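Local structure of putative NAD(P)H-dependent FMN-containing oxidoreductase YwqN (Bacillus subtilis, 1RLI) at residues D[7-12]-D[75-80]; D[33-38]-D[63-68]. The protein probably catalyses NAD(P)H-dependent redox reactions with FMN as its cofactor, as a member of the SsuE family of flavoproteins. All blocks are in the same frame, centred on the assembly; numbering follows the deposited sequence.

Contact 1: D[7-12]-D[75-80]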
loop_
_atom_site.group_PDB
_atom_site.type_symbol
_atom_site.label_atom_id
_atom_site.label_comp_id
_atom_site.label_asym_id
_atom_site.label_seq_id
_atom_site.Cartn_x
_atom_site.Cartn_y
_atom_site.Cartn_z
ATOM N N ALA D 7 -4.032 -11.486 24.585
ATOM C CA ALA D 7 -3.867 -10.149 25.138
ATOM C C ALA D 7 -4.460 -9.148 24.159
ATOM O O ALA D 7 -4.319 -9.310 22.947
ATOM C CB ALA D 7 -2.387 -9.828 25.343
ATOM N N VAL D 8 -5.159 -8.153 24.687
ATOM C CA VAL D 8 -5.688 -7.093 23.855
ATOM C C VAL D 8 -4.910 -5.869 24.292
ATOM O O VAL D 8 -4.954 -5.487 25.465
ATOM C CB VAL D 8 -7.184 -6.827 24.083
ATOM C CG1 VAL D 8 -7.585 -5.571 23.316
ATOM C CG2 VAL D 8 -8.005 -7.995 23.610
ATOM N N ILE D 9 -4.171 -5.283 23.356
ATOM C CA ILE D 9 -3.368 -4.090 23.628
ATOM C C ILE D 9 -4.170 -2.936 23.063
ATOM O O ILE D 9 -4.216 -2.714 21.845
ATOM C CB ILE D 9 -2.008 -4.192 22.927
ATOM C CG1 ILE D 9 -1.270 -5.427 23.462
ATOM C CG2 ILE D 9 -1.196 -2.926 23.162
ATOM C CD1 ILE D 9 -0.089 -5.802 22.658
ATOM N N ASN D 10 -4.794 -2.193 23.966
ATOM C CA ASN D 10 -5.671 -1.104 23.575
ATOM C C ASN D 10 -4.997 0.261 23.614
ATOM O O ASN D 10 -4.647 0.748 24.686
ATOM C CB ASN D 10 -6.883 -1.124 24.505
ATOM C CG ASN D 10 -7.980 -0.211 24.048
ATOM O OD1 ASN D 10 -7.743 0.746 23.323
ATOM N ND2 ASN D 10 -9.206 -0.498 24.486
ATOM N N GLY D 11 -4.835 0.869 22.434
ATOM C CA GLY D 11 -4.211 2.173 22.338
ATOM C C GLY D 11 -5.243 3.253 22.081
ATOM O O GLY D 11 -4.920 4.342 21.615
ATOM N N GLY D 12 -6.497 2.951 22.386
ATOM C CA GLY D 12 -7.539 3.940 22.179
ATOM C C GLY D 12 -7.979 4.501 23.512
ATOM O O GLY D 12 -7.170 4.673 24.425
ATOM N N LEU D 75 -1.918 -11.957 20.191
ATOM C CA LEU D 75 -1.928 -10.535 20.534
ATOM C C LEU D 75 -2.855 -9.765 19.606
ATOM O O LEU D 75 -2.711 -9.860 18.384
ATOM C CB LEU D 75 -0.525 -9.937 20.412
ATOM C CG LEU D 75 0.618 -10.589 21.192
ATOM C CD1 LEU D 75 1.897 -9.748 20.978
ATOM C CD2 LEU D 75 0.261 -10.673 22.668
ATOM N N ILE D 76 -3.780 -8.995 20.184
ATOM C CA ILE D 76 -4.700 -8.170 19.404
ATOM C C ILE D 76 -4.374 -6.704 19.653
ATOM O O ILE D 76 -4.487 -6.212 20.770
ATOM C CB ILE D 76 -6.179 -8.438 19.783
ATOM C CG1 ILE D 76 -6.498 -9.902 19.482
ATOM C CG2 ILE D 76 -7.107 -7.521 18.974
ATOM C CD1 ILE D 76 -7.870 -10.372 19.934
ATOM N N PHE D 77 -3.940 -6.017 18.600
ATOM C CA PHE D 77 -3.583 -4.603 18.717
ATOM C C PHE D 77 -4.801 -3.833 18.291
ATOM O O PHE D 77 -5.222 -3.937 17.145
ATOM C CB PHE D 77 -2.404 -4.300 17.798
ATOM C CG PHE D 77 -1.131 -4.948 18.239
ATOM C CD1 PHE D 77 -0.246 -4.276 19.072
ATOM C CD2 PHE D 77 -0.841 -6.260 17.868
ATOM C CE1 PHE D 77 0.912 -4.910 19.528
ATOM C CE2 PHE D 77 0.309 -6.888 18.322
ATOM C CZ PHE D 77 1.184 -6.204 19.156
ATOM N N ALA D 78 -5.373 -3.068 19.212
ATOM C CA ALA D 78 -6.579 -2.302 18.916
ATOM C C ALA D 78 -6.262 -0.823 18.952
ATOM O O ALA D 78 -5.732 -0.317 19.944
ATOM C CB ALA D 78 -7.669 -2.641 19.934
ATOM N N THR D 79 -6.619 -0.106 17.893
ATOM C CA THR D 79 -6.276 1.316 17.874
ATOM C C THR D 79 -7.173 2.204 17.045
ATOM O O THR D 79 -7.752 1.764 16.067
ATOM C CB THR D 79 -4.857 1.520 17.284
ATOM O OG1 THR D 79 -4.501 2.913 17.314
ATOM C CG2 THR D 79 -4.835 1.057 15.794
ATOM N N PRO D 80 -7.315 3.469 17.453
ATOM C CA PRO D 80 -8.137 4.366 16.650
ATOM C C PRO D 80 -7.184 4.778 15.532
ATOM O O PRO D 80 -5.956 4.647 15.677
ATOM C CB PRO D 80 -8.444 5.522 17.608
ATOM C CG PRO D 80 -7.303 5.517 18.557
ATOM C CD PRO D 80 -7.070 4.033 18.790
#
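Ile9 and Phe77 share a first torsion: in Ile9 (chi1 -60°) CG1, and in Phe77 (chi1 -68°) CG, lies anti to the carbonyl carbon and beside the backbone N. As the two residues are paired across parallel strands, the side chains run side by side and point the same way. Ile9, extended at its second torsion, brings CD1 obliquely onto the ring, 3.4 Å from Phe77 CE1. On the same face Ala7 CB rests against Leu75 CD2 at 3.9 Å, and Ile69 of helix 62-70 packs on both Ile9 and Leu75. The opposite face carries Val8, Asn10, Ile76 and Ala78, which lie under helix 18-27. The strands run parallel and in register at the centre of a flavodoxin-like alpha/beta sheet, every touching residue buried. Nearly straight hydrogen bonds join them: Ile76 N to Ala7 O (2.8 Å), Ile9 N to Ile76 O (2.8 Å), Ala78 N to Ile9 O (2.9 Å) and Gly11 N to Ala78 O (2.9 Å). Three of these donors approach nearly along the C=O axis, whereas Ala78 N sits above the carbonyl plane of Ile9, 28° out of it. At the last strand residue, Asn10 OD1 accepts from Gly12 N at 2.7 Å, an Asx turn that bends the chain into the loop which in flavodoxin-like proteins usually receives the FMN phosphate. The other arm of the same amide, Asn10 ND2, is hydrogen-bonded to Asp20 OD2 of helix 18-27. At the mouth of that loop Gly12 CA presses on Pro80 CD at 3.4 Å, tighter than usual carbon contact.

Contact 2: D[33-38]-D[63-68]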
loop_
_atom_site.group_PDB
_atom_site.type_symbol
_atom_site.label_atom_id
_atom_site.label_comp_id
_atom_site.label_asym_id
_atom_site.label_seq_id
_atom_site.Cartn_x
_atom_site.Cartn_y
_atom_site.Cartn_z
ATOM N N GLU D 33 -6.012 -10.997 28.583
ATOM C CA GLU D 33 -5.210 -9.987 29.266
ATOM C C GLU D 33 -5.569 -8.654 28.609
ATOM O O GLU D 33 -5.301 -8.456 27.424
ATOM C CB GLU D 33 -3.723 -10.294 29.054
ATOM C CG GLU D 33 -2.794 -9.593 30.004
ATOM C CD GLU D 33 -3.033 -10.001 31.443
ATOM O OE1 GLU D 33 -2.814 -11.185 31.781
ATOM O OE2 GLU D 33 -3.449 -9.133 32.228
ATOM N N HIS D 34 -6.189 -7.757 29.369
ATOM C CA HIS D 34 -6.586 -6.455 28.845
ATOM C C HIS D 34 -5.568 -5.375 29.188
ATOM O O HIS D 34 -5.456 -4.944 30.334
ATOM C CB HIS D 34 -7.962 -6.070 29.390
ATOM C CG HIS D 34 -9.096 -6.780 28.720
ATOM N ND1 HIS D 34 -9.913 -6.167 27.795
ATOM C CD2 HIS D 34 -9.532 -8.059 28.823
ATOM C CE1 HIS D 34 -10.807 -7.038 27.358
ATOM N NE2 HIS D 34 -10.598 -8.192 27.965
ATOM N N ILE D 35 -4.821 -4.947 28.182
ATOM C CA ILE D 35 -3.804 -3.926 28.370
ATOM C C ILE D 35 -4.301 -2.602 27.813
ATOM O O ILE D 35 -4.837 -2.528 26.695
ATOM C CB ILE D 35 -2.489 -4.337 27.654
ATOM C CG1 ILE D 35 -1.886 -5.555 28.360
ATOM C CG2 ILE D 35 -1.507 -3.171 27.628
ATOM C CD1 ILE D 35 -0.891 -6.318 27.523
ATOM N N TYR D 36 -4.155 -1.549 28.603
ATOM C CA TYR D 36 -4.568 -0.239 28.157
ATOM C C TYR D 36 -3.327 0.625 28.219
ATOM O O TYR D 36 -2.648 0.670 29.251
ATOM C CB TYR D 36 -5.662 0.306 29.067
ATOM C CG TYR D 36 -6.834 -0.631 29.186
ATOM C CD1 TYR D 36 -6.804 -1.704 30.085
ATOM C CD2 TYR D 36 -7.972 -0.459 28.403
ATOM C CE1 TYR D 36 -7.882 -2.566 30.201
ATOM C CE2 TYR D 36 -9.059 -1.325 28.513
ATOM C CZ TYR D 36 -9.004 -2.366 29.414
ATOM O OH TYR D 36 -10.085 -3.204 29.552
ATOM N N LEU D 37 -3.003 1.283 27.113
ATOM C CA LEU D 37 -1.820 2.126 27.091
ATOM C C LEU D 37 -2.218 3.464 27.700
ATOM O O LEU D 37 -3.060 4.171 27.173
ATOM C CB LEU D 37 -1.322 2.295 25.652
ATOM C CG LEU D 37 -0.914 0.952 25.021
ATOM C CD1 LEU D 37 -0.467 1.166 23.580
ATOM C CD2 LEU D 37 0.216 0.322 25.819
ATOM N N GLN D 38 -1.596 3.788 28.823
ATOM C CA GLN D 38 -1.892 5.005 29.564
ATOM C C GLN D 38 -1.525 6.296 28.841
ATOM O O GLN D 38 -0.574 6.336 28.063
ATOM C CB GLN D 38 -1.149 4.940 30.905
ATOM C CG GLN D 38 -1.941 5.393 32.121
ATOM C CD GLN D 38 -1.182 5.148 33.425
ATOM O OE1 GLN D 38 -1.695 5.405 34.517
ATOM N NE2 GLN D 38 0.044 4.648 33.311
ATOM N N ASP D 63 7.464 -2.027 31.259
ATOM C CA ASP D 63 8.024 -3.349 31.554
ATOM C C ASP D 63 6.952 -4.335 32.008
ATOM O O ASP D 63 7.002 -5.504 31.640
ATOM C CB ASP D 63 9.120 -3.281 32.637
ATOM C CG ASP D 63 10.351 -2.517 32.180
ATOM O OD1 ASP D 63 10.605 -2.457 30.954
ATOM O OD2 ASP D 63 11.076 -1.984 33.057
ATOM N N SER D 64 6.000 -3.879 32.819
ATOM C CA SER D 64 4.912 -4.749 33.276
ATOM C C SER D 64 4.063 -5.211 32.090
ATOM O O SER D 64 3.556 -6.341 32.066
ATOM C CB SER D 64 4.016 -4.010 34.276
ATOM O OG SER D 64 4.672 -3.912 35.524
ATOM N N ILE D 65 3.903 -4.328 31.110
ATOM C CA ILE D 65 3.116 -4.662 29.927
ATOM C C ILE D 65 3.829 -5.723 29.096
ATOM O O ILE D 65 3.222 -6.714 28.676
ATOM C CB ILE D 65 2.834 -3.401 29.095
ATOM C CG1 ILE D 65 1.880 -2.507 29.894
ATOM C CG2 ILE D 65 2.224 -3.776 27.712
ATOM C CD1 ILE D 65 1.578 -1.148 29.269
ATOM N N ILE D 66 5.128 -5.535 28.890
ATOM C CA ILE D 66 5.904 -6.489 28.115
ATOM C C ILE D 66 5.840 -7.850 28.796
ATOM O O ILE D 66 5.703 -8.886 28.135
ATOM C CB ILE D 66 7.374 -6.050 28.001
ATOM C CG1 ILE D 66 7.491 -4.779 27.140
ATOM C CG2 ILE D 66 8.192 -7.145 27.379
ATOM C CD1 ILE D 66 6.987 -4.939 25.665
ATOM N N GLU D 67 5.955 -7.848 30.124
ATOM C CA GLU D 67 5.899 -9.105 30.878
ATOM C C GLU D 67 4.594 -9.852 30.601
ATOM O O GLU D 67 4.587 -11.067 30.380
ATOM C CB GLU D 67 6.011 -8.831 32.379
ATOM C CG GLU D 67 7.401 -8.431 32.831
ATOM C CD GLU D 67 8.343 -9.620 32.950
ATOM O OE1 GLU D 67 8.014 -10.701 32.411
ATOM O OE2 GLU D 67 9.417 -9.472 33.578
ATOM N N ARG D 68 3.487 -9.123 30.605
ATOM C CA ARG D 68 2.191 -9.744 30.361
ATOM C C ARG D 68 2.056 -10.219 28.922
ATOM O O ARG D 68 1.561 -11.321 28.666
ATOM C CB ARG D 68 1.078 -8.763 30.715
ATOM C CG ARG D 68 0.992 -8.524 32.201
ATOM C CD ARG D 68 0.131 -7.338 32.510
ATOM N NE ARG D 68 -1.254 -7.522 32.100
ATOM C CZ ARG D 68 -2.091 -6.514 31.886
ATOM N NH1 ARG D 68 -1.666 -5.265 32.043
ATOM N NH2 ARG D 68 -3.344 -6.749 31.524
HETATM O O HOH W 1 -2.801 -2.359 31.347
#
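Helix 62-70 lies in the connection that leads from strand 33-41, by way of the short edge strand 55-57, to strand 74-80 in this flavodoxin-like fold, and here it packs on the sheet beside strand 33-36, the two running at 152° to each other. Arg68 spans the gap. Its chain bends at chi3 (63°) and turns the guanidinium edge to the strand, where two of its N-H groups grip one oxygen, Glu33 OE2. Arg68 NH2 reaches Glu33 OE2 at a very short 2.5 Å, and Arg68 NE adds a weak bond to Glu33 OE2 at 2.7 Å. The bond from NH2 uses the anti lone pair of OE2, and the carboxylate plane stands 87° from that of the guanidinium, so this salt bridge is not the flat, two-oxygen kind. NH2 also donates to His34 O at 3.0 Å, arriving above the carbonyl plane. Elsewhere round the rim, in the guanidinium plane, a water accepts from NH1 and from Tyr36 N, and these bonds together fix the rotation of the group. Ile35 CG1 lies over one guanidinium face, 3.5 Å above its plane and offset toward the rim. An alanine at Arg68 would probably loosen the helix from the start of the strand, since it removes the salt bridge to Glu33, the bond to His34 O, the water link to Tyr36 N and the flat group lying against Ile35. About one turn earlier in the helix the contact becomes apolar: Ile65 CG2 meets Ile35 CG2 at 3.8 Å, and Ile65 CD1 meets Leu37 CD2 at 4.0 Å. Phe93 of helix 88-95 closes on Ile65 and Leu37, while strand 33-41 adjoins strand 6-10 along one edge.

Strand 6-10 of contact 1 and strand 33-41 of contact 2 are neighbours in one sheet, so the two contacts, with centres 10 Å apart, join directly. Val8 N lies 2.8 Å from Glu33 O and Asn10 N 2.8 Å from Ile35 O, both probable hydrogen bonds. Strand 6-10 is thus flanked by 74-80 and 33-41, and helix 62-70 is followed, after a short loop, by strand 74-80. Near the ends of the strands, Gly11 CA packs on Leu37 CD1 at 4.1 Å. The FMN site of flavodoxin-like proteins usually lies at this end; no FMN is bound in this structure, and a platinum ion lies about 5 Å from the Pro80 side chain.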